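Long-range contact in SidF, inhibitor of growth family, member 3 (Legionella pneumophila subsp. pneumophila, PDB 4FYE), which probably removes phosphate from phosphoinositide lipids of membranes, acting as a phosphatidylinositol phosphate phosphatase: residues L572-K576 and F599-A604. The protein carries 1 engineered substitution. Coordinates in Å, arbitrary orientation, origin at the centre of the assembly. Numbering follows the deposited sequence.
Sequences LQELK and FYNSCA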
loop_
_atom_site.group_PDB
_atom_site.type_symbol
_atom_site.label_atom_id
_atom_site.label_comp_id
_atom_site.label_asym_id
_atom_site.label_seq_id
_atom_site.Cartn_x
_atom_site.Cartn_y
_atom_site.Cartn_z
ATOM N N LEU A 572 -9.514 26.674 13.788
ATOM C CA LEU A 572 -8.732 25.446 14.042
ATOM C C LEU A 572 -7.674 25.679 15.133
ATOM O O LEU A 572 -7.550 24.910 16.078
ATOM C CB LEU A 572 -8.052 25.020 12.759
ATOM C CG LEU A 572 -8.159 23.554 12.314
ATOM C CD1 LEU A 572 -7.218 23.333 11.137
ATOM C CD2 LEU A 572 -7.849 22.516 13.379
ATOM N N GLN A 573 -6.933 26.765 14.994
ATOM C CA GLN A 573 -5.958 27.204 15.976
ATOM C C GLN A 573 -6.570 27.499 17.404
ATOM O O GLN A 573 -5.967 27.157 18.442
ATOM C CB GLN A 573 -5.262 28.444 15.399
ATOM C CG GLN A 573 -4.047 28.925 16.166
ATOM C CD GLN A 573 -3.602 30.305 15.708
ATOM O OE1 GLN A 573 -4.201 31.336 16.074
ATOM N NE2 GLN A 573 -2.549 30.338 14.892
ATOM N N GLU A 574 -7.746 28.130 17.470
ATOM C CA GLU A 574 -8.430 28.311 18.773
ATOM C C GLU A 574 -8.895 26.946 19.327
ATOM O O GLU A 574 -8.795 26.694 20.544
ATOM C CB GLU A 574 -9.617 29.311 18.697
ATOM C CG GLU A 574 -9.281 30.775 18.365
ATOM C CD GLU A 574 -10.526 31.640 18.149
ATOM O OE1 GLU A 574 -11.586 31.077 17.806
ATOM O OE2 GLU A 574 -10.473 32.884 18.320
ATOM N N LEU A 575 -9.374 26.056 18.444
ATOM C CA LEU A 575 -9.719 24.707 18.890
ATOM C C LEU A 575 -8.506 24.048 19.527
ATOM O O LEU A 575 -8.612 23.480 20.613
ATOM C CB LEU A 575 -10.275 23.822 17.777
ATOM C CG LEU A 575 -11.327 22.765 18.187
ATOM C CD1 LEU A 575 -11.240 21.561 17.260
ATOM C CD2 LEU A 575 -11.213 22.290 19.622
ATOM N N LYS A 576 -7.357 24.167 18.870
ATOM C CA LYS A 576 -6.121 23.589 19.391
ATOM C C LYS A 576 -5.817 24.219 20.751
ATOM O O LYS A 576 -5.584 23.517 21.733
ATOM C CB LYS A 576 -4.951 23.802 18.399
ATOM C CG LYS A 576 -3.671 23.014 18.692
ATOM C CD LYS A 576 -2.417 23.694 18.131
ATOM C CE LYS A 576 -1.165 22.840 18.363
ATOM N NZ LYS A 576 -1.070 21.673 17.435
ATOM N N PHE A 599 -11.299 14.286 16.756
ATOM C CA PHE A 599 -12.040 15.437 16.196
ATOM C C PHE A 599 -11.123 16.452 15.498
ATOM O O PHE A 599 -11.342 16.870 14.347
ATOM C CB PHE A 599 -12.878 16.160 17.271
ATOM C CG PHE A 599 -13.723 17.286 16.726
ATOM C CD1 PHE A 599 -13.181 18.554 16.525
ATOM C CD2 PHE A 599 -15.067 17.088 16.421
ATOM C CE1 PHE A 599 -13.955 19.604 16.037
ATOM C CE2 PHE A 599 -15.849 18.133 15.927
ATOM C CZ PHE A 599 -15.290 19.388 15.732
ATOM N N TYR A 600 -10.107 16.874 16.221
ATOM C CA TYR A 600 -9.199 17.857 15.707
ATOM C C TYR A 600 -8.387 17.383 14.486
ATOM O O TYR A 600 -8.089 18.168 13.576
ATOM C CB TYR A 600 -8.224 18.218 16.798
ATOM C CG TYR A 600 -7.248 19.204 16.312
ATOM C CD1 TYR A 600 -6.075 18.797 15.649
ATOM C CD2 TYR A 600 -7.519 20.562 16.428
ATOM C CE1 TYR A 600 -5.181 19.737 15.160
ATOM C CE2 TYR A 600 -6.643 21.514 15.945
ATOM C CZ TYR A 600 -5.476 21.099 15.320
ATOM O OH TYR A 600 -4.629 22.067 14.852
ATOM N N ASN A 601 -7.973 16.123 14.487
ATOM C CA ASN A 601 -7.102 15.679 13.418
ATOM C C ASN A 601 -7.857 15.550 12.105
ATOM O O ASN A 601 -7.350 15.978 11.076
ATOM C CB ASN A 601 -6.298 14.428 13.821
ATOM C CG ASN A 601 -5.086 14.781 14.673
ATOM O OD1 ASN A 601 -4.496 15.894 14.564
ATOM N ND2 ASN A 601 -4.690 13.855 15.522
ATOM N N SER A 602 -9.074 14.995 12.178
ATOM C CA SER A 602 -10.058 15.007 11.118
ATOM C C SER A 602 -10.172 16.382 10.531
ATOM O O SER A 602 -10.003 16.550 9.335
ATOM C CB SER A 602 -11.416 14.662 11.695
ATOM O OG SER A 602 -11.516 13.286 12.004
ATOM N N CYS A 603 -10.459 17.383 11.355
ATOM C CA CYS A 603 -10.560 18.733 10.832
ATOM C C CYS A 603 -9.251 19.203 10.206
ATOM O O CYS A 603 -9.253 19.811 9.122
ATOM C CB CYS A 603 -10.969 19.703 11.932
ATOM S SG CYS A 603 -12.578 19.274 12.572
ATOM N N ALA A 604 -8.127 18.904 10.861
ATOM C CA ALA A 604 -6.861 19.435 10.379
ATOM C C ALA A 604 -6.531 18.799 9.070
ATOM O O ALA A 604 -6.159 19.513 8.161
ATOM C CB ALA A 604 -5.729 19.278 11.380
#
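Residues 572-576 and 599-604 are short pieces of two helices, 522-583 and 590-614, that run nearly antiparallel, their axes crossing at -160° and approaching to 10.9 Å. The register pairs Leu572 with Ala604 (CA to CA 7.3 Å) and Lys576 with Tyr600 (7.5 Å), one helical turn apart on each side. Backbone bonds such as Lys576 N to Leu572 O (2.9 Å) stay within each helix, and no hydrogen bond crosses; the contacts between the two are mainly apolar. Tyr600 gives up the most surface, its flat ring bridging a rather wide gap between the helices. The single methyl CD1 of Leu575, whose CA-to-CB bond points toward the other helix, meets the edges of both aromatic rings, 3.9 Å from Tyr600 CD2 and 3.6 Å from Phe599 CE1. Leu572 packs beside Tyr600 and reaches Ala604, whose small side chain lets Leu572 CD1 come within 4.0 Å of Ala604 CA. At the more open margin, Lys576 lays CB 3.8 Å from Tyr600 CE2, while its long chain carries NZ to a long, weak ion pair with Asp672; nearby Leu674 touches both Lys576 and Tyr600. Leu472 of helix 467-476 touches both Leu575 and Cys603, extending the apolar core. The whole is an antiparallel helical hairpin: helix 522-583 turns through a short connection into helix 590-614, which packs back along its C-terminal part.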